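PDB 1VJN: Zn-dependent hydrolase of metallo-beta-lactamase superfamily TM0207 from Thermotoga maritima, which probably acts as a zinc-dependent hydrolase of the metallo-beta-lactamase superfamily, although its natural substrate is not established. Local coordinates for residues A21-E26 / I32-F37; T16-A21 / P44-T49; R73-D76 / A80-V83. All coordinates share one frame; numbering follows the deposited sequence.

Contact 1 of 3, residues A21-E26 / I32-F37; sequences ACFALE and IVTDPF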
# COMPACT_ATOMS: atom_id res chain seq x y z
N ALA A 21 -8.03 -1.21 -0.26
CA ALA A 21 -6.54 -1.31 -0.31
C ALA A 21 -6.07 -1.42 -1.79
O ALA A 21 -4.95 -1.83 -2.05
CB ALA A 21 -6.08 -2.53 0.46
N CYS A 22 -6.97 -1.04 -2.70
CA CYS A 22 -6.76 -1.11 -4.16
C CYS A 22 -6.20 0.16 -4.79
O CYS A 22 -6.86 1.19 -4.89
CB CYS A 22 -8.05 -1.47 -4.87
SG CYS A 22 -7.78 -1.67 -6.65
N PHE A 23 -4.95 0.06 -5.20
CA PHE A 23 -4.20 1.09 -5.88
C PHE A 23 -3.65 0.60 -7.21
O PHE A 23 -3.26 -0.57 -7.32
CB PHE A 23 -2.98 1.45 -5.03
CG PHE A 23 -3.31 2.01 -3.68
CD1 PHE A 23 -3.62 1.16 -2.62
CD2 PHE A 23 -3.26 3.36 -3.45
CE1 PHE A 23 -3.93 1.67 -1.37
CE2 PHE A 23 -3.55 3.88 -2.20
CZ PHE A 23 -3.88 3.03 -1.16
N ALA A 24 -3.62 1.48 -8.19
CA ALA A 24 -2.82 1.24 -9.40
C ALA A 24 -1.56 2.06 -9.25
O ALA A 24 -1.63 3.29 -9.00
CB ALA A 24 -3.57 1.60 -10.71
N LEU A 25 -0.43 1.37 -9.35
CA LEU A 25 0.92 1.98 -9.42
C LEU A 25 1.46 1.90 -10.82
O LEU A 25 1.57 0.81 -11.39
CB LEU A 25 1.90 1.24 -8.49
CG LEU A 25 1.41 0.92 -7.10
CD1 LEU A 25 2.44 0.05 -6.37
CD2 LEU A 25 1.15 2.20 -6.35
N GLU A 26 1.82 3.04 -11.38
CA GLU A 26 2.47 3.07 -12.67
C GLU A 26 3.94 3.50 -12.55
O GLU A 26 4.26 4.56 -12.02
CB GLU A 26 1.74 4.00 -13.60
CG GLU A 26 0.31 3.57 -13.83
CD GLU A 26 -0.52 4.64 -14.52
OE1 GLU A 26 -0.07 5.19 -15.56
OE2 GLU A 26 -1.63 4.92 -14.02
N ILE A 32 0.86 -1.88 -11.89
CA ILE A 32 0.61 -2.87 -10.84
C ILE A 32 -0.70 -2.50 -10.14
O ILE A 32 -0.92 -1.32 -9.84
CB ILE A 32 1.74 -2.82 -9.82
CG1 ILE A 32 3.07 -3.20 -10.50
CG2 ILE A 32 1.46 -3.74 -8.70
CD1 ILE A 32 4.26 -2.57 -9.88
N VAL A 33 -1.58 -3.47 -9.94
CA VAL A 33 -2.79 -3.27 -9.16
C VAL A 33 -2.73 -4.13 -7.89
O VAL A 33 -2.49 -5.35 -7.93
CB VAL A 33 -4.07 -3.53 -9.98
CG1 VAL A 33 -5.35 -3.27 -9.10
CG2 VAL A 33 -4.11 -2.65 -11.21
N THR A 34 -2.87 -3.49 -6.74
CA THR A 34 -2.92 -4.20 -5.47
C THR A 34 -4.34 -4.46 -5.06
O THR A 34 -5.18 -3.61 -5.27
CB THR A 34 -2.31 -3.40 -4.35
OG1 THR A 34 -3.05 -2.18 -4.17
CG2 THR A 34 -0.91 -2.96 -4.77
N ASP A 35 -4.59 -5.62 -4.48
CA ASP A 35 -5.82 -5.92 -3.77
C ASP A 35 -7.11 -5.39 -4.43
O ASP A 35 -7.82 -4.58 -3.81
CB ASP A 35 -5.73 -5.36 -2.36
CG ASP A 35 -4.74 -6.10 -1.45
OD1 ASP A 35 -3.99 -6.98 -1.91
OD2 ASP A 35 -4.65 -5.87 -0.23
N PRO A 36 -7.42 -5.81 -5.66
CA PRO A 36 -8.65 -5.33 -6.30
C PRO A 36 -9.88 -5.95 -5.64
O PRO A 36 -9.75 -6.94 -4.95
CB PRO A 36 -8.48 -5.77 -7.78
CG PRO A 36 -7.46 -6.85 -7.77
CD PRO A 36 -6.69 -6.77 -6.50
N PHE A 37 -11.05 -5.38 -5.86
CA PHE A 37 -12.31 -5.85 -5.23
C PHE A 37 -13.45 -5.73 -6.21
O PHE A 37 -13.25 -5.21 -7.31
CB PHE A 37 -12.65 -4.97 -4.02
CG PHE A 37 -12.73 -3.49 -4.36
CD1 PHE A 37 -13.81 -2.98 -5.09
CD2 PHE A 37 -11.69 -2.62 -4.00
CE1 PHE A 37 -13.87 -1.61 -5.44
CE2 PHE A 37 -11.75 -1.26 -4.32
CZ PHE A 37 -12.85 -0.75 -5.05
O HOH W 1 -8.88 -3.69 -1.53
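Residues Ala21-Glu26 and Ile32-Phe37 run side by side as the two arms of a beta hairpin, their strand axes 4.7 Å apart at closest and at 163°, in the six-stranded sheet of the metallo-beta-lactamase fold. Leu25 and Ile32 form a hydrogen-bonded antiparallel pair: Ile32 N donates a hydrogen bond to Leu25 O (2.8 Å), and Leu25 N returns one to Ile32 O. The next pair, Ala24 with Val33, is non-hydrogen-bonded, and beyond it Thr34 N binds Phe23 O at 3.0 Å.

Past that point a side chain takes over the ladder. With chi1 at 62°, the Thr34 hydroxyl is folded back between its own backbone N and carbonyl carbon, from where it reaches across to the partner strand. Thr34 OG1 donates to Ala21 O at 2.9 Å, in the carbonyl plane on a lone pair, and it accepts from Phe23 N at 3.1 Å. The same oxygen lies in the plane of the Phe23 ring, at its edge. His120 of the opposing sheet makes a second hydrogen bond to Ala21 O, so that buried carbonyl is gripped twice.

On the side of the sheet that carries Ala24 and Val33, Cys22 places SG against Val33 CG1 and Pro36, and its CB meets Phe37 CE2 at 3.7 Å; the sulfur approaches that ring obliquely. Where the second strand ends, Asp35 has left-handed backbone angles and sets its CB beside Ala21, while its carboxylate bonds Ser56. This aspartate, inside a Thr-Asp-Pro sequence, probably corresponds to the one that begins the conserved motifs of the superfamily. Beyond the last direct bond, a water bridges the two segments just past the strands: it accepts from Ala21 N at 2.9 Å and donates to Asp35 O at 2.7 Å.

Contact 2 of 3, residues T16-A21 / P44-T49; sequences TWFGHA and PIPNVT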
# COMPACT_ATOMS: atom_id res chain seq x y z
N THR A 16 -2.77 5.66 -8.14
CA THR A 16 -4.21 5.92 -8.17
C THR A 16 -4.88 5.05 -7.14
O THR A 16 -4.70 3.85 -7.11
CB THR A 16 -4.81 5.58 -9.58
OG1 THR A 16 -4.25 6.45 -10.57
CG2 THR A 16 -6.31 5.89 -9.63
N TRP A 17 -5.71 5.67 -6.32
CA TRP A 17 -6.45 4.95 -5.33
C TRP A 17 -7.87 4.71 -5.85
O TRP A 17 -8.54 5.61 -6.30
CB TRP A 17 -6.47 5.73 -4.02
CG TRP A 17 -7.06 4.99 -2.89
CD1 TRP A 17 -6.97 3.64 -2.63
CD2 TRP A 17 -7.78 5.57 -1.83
NE1 TRP A 17 -7.64 3.36 -1.48
CE2 TRP A 17 -8.15 4.53 -0.97
CE3 TRP A 17 -8.20 6.87 -1.53
CZ2 TRP A 17 -8.89 4.75 0.20
CZ3 TRP A 17 -8.93 7.09 -0.37
CH2 TRP A 17 -9.26 6.04 0.48
N PHE A 18 -8.32 3.46 -5.75
CA PHE A 18 -9.67 3.06 -6.15
C PHE A 18 -10.56 2.73 -4.94
O PHE A 18 -11.73 2.36 -5.10
CB PHE A 18 -9.58 1.84 -7.07
CG PHE A 18 -9.00 2.17 -8.39
CD1 PHE A 18 -9.76 2.81 -9.33
CD2 PHE A 18 -7.68 1.89 -8.67
CE1 PHE A 18 -9.24 3.11 -10.55
CE2 PHE A 18 -7.15 2.21 -9.89
CZ PHE A 18 -7.92 2.81 -10.82
N GLY A 19 -10.00 2.86 -3.75
CA GLY A 19 -10.72 2.61 -2.51
C GLY A 19 -10.26 1.33 -1.84
O GLY A 19 -9.60 0.52 -2.45
N HIS A 20 -10.62 1.14 -0.57
CA HIS A 20 -10.20 -0.01 0.16
C HIS A 20 -8.64 -0.09 0.10
O HIS A 20 -8.02 0.89 0.41
CB HIS A 20 -10.96 -1.25 -0.30
CG HIS A 20 -12.44 -1.17 -0.06
ND1 HIS A 20 -13.01 -1.23 1.20
CD2 HIS A 20 -13.48 -1.04 -0.92
CE1 HIS A 20 -14.32 -1.14 1.10
NE2 HIS A 20 -14.63 -1.03 -0.17
N ALA A 21 -8.03 -1.21 -0.26
CA ALA A 21 -6.54 -1.31 -0.31
C ALA A 21 -6.07 -1.42 -1.79
O ALA A 21 -4.95 -1.83 -2.05
CB ALA A 21 -6.08 -2.53 0.46
N PRO A 44 -16.91 1.66 -6.83
CA PRO A 44 -16.93 1.74 -8.30
C PRO A 44 -15.77 0.95 -8.92
O PRO A 44 -14.60 1.19 -8.58
CB PRO A 44 -16.80 3.25 -8.58
CG PRO A 44 -16.45 3.89 -7.26
CD PRO A 44 -16.99 2.98 -6.19
N ILE A 45 -16.09 0.04 -9.83
CA ILE A 45 -15.12 -0.92 -10.36
C ILE A 45 -13.85 -0.24 -10.92
O ILE A 45 -13.95 0.65 -11.77
CB ILE A 45 -15.77 -1.81 -11.45
N PRO A 46 -12.67 -0.64 -10.42
CA PRO A 46 -11.40 -0.20 -11.03
C PRO A 46 -11.36 -0.53 -12.52
O PRO A 46 -11.42 -1.71 -12.89
CB PRO A 46 -10.33 -1.01 -10.26
CG PRO A 46 -10.98 -1.46 -8.97
CD PRO A 46 -12.46 -1.50 -9.24
N ASN A 47 -11.29 0.49 -13.36
CA ASN A 47 -11.29 0.29 -14.80
C ASN A 47 -9.86 0.49 -15.30
O ASN A 47 -9.50 1.60 -15.72
CB ASN A 47 -12.26 1.28 -15.45
CG ASN A 47 -12.99 0.71 -16.66
OD1 ASN A 47 -12.62 -0.35 -17.19
ND2 ASN A 47 -14.04 1.40 -17.10
N VAL A 48 -9.04 -0.56 -15.23
CA VAL A 48 -7.59 -0.42 -15.47
C VAL A 48 -6.92 -1.68 -16.07
O VAL A 48 -7.34 -2.79 -15.75
CB VAL A 48 -6.91 0.04 -14.14
CG1 VAL A 48 -5.52 -0.58 -13.92
CG2 VAL A 48 -6.85 1.59 -14.09
N THR A 49 -5.91 -1.46 -16.92
CA THR A 49 -5.12 -2.51 -17.59
C THR A 49 -3.78 -2.83 -16.89
O THR A 49 -2.83 -2.05 -16.91
CB THR A 49 -4.82 -2.13 -19.06
OG1 THR A 49 -6.00 -2.23 -19.86
CG2 THR A 49 -3.88 -3.13 -19.72
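Phe18 lays one face of its ring against Pro46 and makes the whole of this contact on the side of 16-21. Pro46 CB stands over that face, 4.0 Å from the centroid of the Phe18 ring and only 15° off the ring normal, a CH-pi contact displaced toward the rim. The proline also presents its backbone: Pro46 CA comes to 3.8 Å from Phe18 CD1. At the root of the side chain, Pro46 CG lies 4.1 Å from Phe18 CB. A chi1 of -70°, which turns CG away from the carbonyl carbon of Phe18, sends the ring out toward the 44-49 loop. On the opposite face of the ring sits the methyl of Thr16, CG2, 3.6 Å above the plane, so the phenyl is sandwiched between a residue of its own strand and one from a distant part of the chain.

Val48 meets the far end of the same ring. Its CG2 touches Phe18 CZ at 3.7 Å, approaching obliquely, so proline and valine together follow the ring from root to tip with purely apolar contacts.

The contact covers the face of the six-stranded sheet turned away from the second sheet of the sandwich. Strand 13-19 supplies Phe18, which also packs on Ala24 of strand 22-27. The loop between strands 30-34 and 52-54 crosses over the same face, with Pro46 resting on Cys22 and Val48 on Thr31 and Val33 of strand 30-34.

Contact 3 of 3, residues R73-D76 / A80-V83; sequences RVID and AYTV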
# COMPACT_ATOMS: atom_id res chain seq x y z
N ARG A 73 0.29 -10.96 -14.43
CA ARG A 73 0.81 -11.93 -13.50
C ARG A 73 0.16 -11.66 -12.14
O ARG A 73 0.21 -10.54 -11.63
CB ARG A 73 2.32 -11.77 -13.39
CG ARG A 73 2.99 -12.54 -12.29
CD ARG A 73 2.64 -13.97 -12.30
NE ARG A 73 3.85 -14.78 -12.16
CZ ARG A 73 4.22 -15.42 -11.07
NH1 ARG A 73 3.46 -15.39 -9.96
NH2 ARG A 73 5.32 -16.14 -11.10
N VAL A 74 -0.50 -12.68 -11.58
CA VAL A 74 -1.09 -12.56 -10.24
C VAL A 74 -0.01 -13.02 -9.28
O VAL A 74 0.49 -14.10 -9.46
CB VAL A 74 -2.27 -13.49 -10.07
CG1 VAL A 74 -2.79 -13.41 -8.59
CG2 VAL A 74 -3.35 -13.12 -11.04
N ILE A 75 0.31 -12.24 -8.25
CA ILE A 75 1.27 -12.65 -7.21
C ILE A 75 0.51 -12.64 -5.88
O ILE A 75 -0.02 -11.62 -5.46
CB ILE A 75 2.48 -11.73 -7.17
CG1 ILE A 75 3.14 -11.65 -8.51
CG2 ILE A 75 3.53 -12.21 -6.18
CD1 ILE A 75 4.26 -10.69 -8.56
N ASP A 76 0.38 -13.83 -5.27
CA ASP A 76 -0.30 -13.98 -4.01
C ASP A 76 0.47 -14.83 -3.01
O ASP A 76 -0.12 -15.33 -2.08
CB ASP A 76 -1.69 -14.57 -4.22
CG ASP A 76 -1.67 -15.91 -4.91
OD1 ASP A 76 -0.58 -16.52 -5.11
OD2 ASP A 76 -2.71 -16.43 -5.33
N ALA A 80 10.56 -13.44 -4.20
CA ALA A 80 11.17 -12.41 -5.00
C ALA A 80 10.83 -12.65 -6.45
O ALA A 80 11.01 -13.74 -6.96
CB ALA A 80 12.67 -12.43 -4.80
N TYR A 81 10.32 -11.63 -7.10
CA TYR A 81 9.86 -11.75 -8.45
C TYR A 81 10.34 -10.56 -9.27
O TYR A 81 10.62 -9.48 -8.76
CB TYR A 81 8.33 -11.76 -8.50
CG TYR A 81 7.69 -12.67 -7.49
CD1 TYR A 81 7.45 -12.25 -6.17
CD2 TYR A 81 7.29 -13.95 -7.86
CE1 TYR A 81 6.84 -13.11 -5.27
CE2 TYR A 81 6.68 -14.80 -6.97
CZ TYR A 81 6.46 -14.38 -5.68
OH TYR A 81 5.83 -15.25 -4.83
N THR A 82 10.37 -10.77 -10.57
CA THR A 82 10.74 -9.74 -11.48
C THR A 82 9.75 -9.87 -12.61
O THR A 82 9.68 -10.88 -13.30
CB THR A 82 12.18 -9.95 -11.93
OG1 THR A 82 13.05 -9.49 -10.90
CG2 THR A 82 12.53 -9.07 -13.14
N VAL A 83 8.93 -8.85 -12.76
CA VAL A 83 7.88 -8.93 -13.72
C VAL A 83 7.97 -7.66 -14.51
O VAL A 83 7.71 -6.58 -13.98
CB VAL A 83 6.50 -9.10 -13.04
CG1 VAL A 83 5.40 -9.05 -14.09
CG2 VAL A 83 6.45 -10.43 -12.26
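The hydroxyl of Tyr81, whose ring lies against Ile75, is held by two carbonyls of the turn just before its strand: it hydrogen-bonds Arg77 O and, more weakly, Pro78 O. These bonds hold the hydroxyl end in place. Ile75 packs on the ring, placing CG2 over one face at 3.8 Å from the centroid of the Tyr81 ring, 22° off the normal, in a CH-pi contact. The approach is tightest at Tyr81 CE1, which is 3.5 Å from Ile75 CG2. That methyl is directed to the ring because it lies anti to the backbone N, while CG1, at chi1 -56°, is anti to the carbonyl carbon. The ethyl branch follows the ring back toward its root, bringing Ile75 CD1 to 4.1 Å from Tyr81 CG, and it also reaches Val83 CG2.

Arg73 lies along the outer margin. Its CG is 4.1 Å from Val83 CG2, the two side chains crossing at about a right angle. Beyond CG the arginine bends twice and curls back, so that NH1 donates to the carbonyl of the next residue, Val74 O, at 3.3 Å. The guanidinium is thereby brought near Tyr81, but obliquely, without a defined stack.

The strand axes stay 9.9 Å apart at closest, as expected of strands in different sheets, and only side chains meet. Strand 73-75 is an edge strand of the six-stranded sheet and strand 79-83 one of the eight-stranded sheet, and the short turn between them carries the chain across: a beta-arch at the edge of the two-sheet sandwich characteristic of metallo-beta-lactamases.

From the N terminus, strand 13-19 leads straight into strand 22-27, and Ala21 between them lies in a segment of both contacts, though only contact 1 uses it. Contact 1 closes first, as a hairpin with a two-residue turn between its strands. Contact 2 closes later, when the loop after strand 30-34 returns to strand 13-19, so the whole hairpin falls within its span. The two touch: Thr16 N and Ala24 O, 2.8 Å apart, probably form a hydrogen bond. Contact 3 follows in series, at the edge of the sheet formed by strand 73-75. Contact 1 pairs two strands of the six-stranded sheet, contact 2 lays a loop across it, and contact 3 joins it to the eight-stranded one.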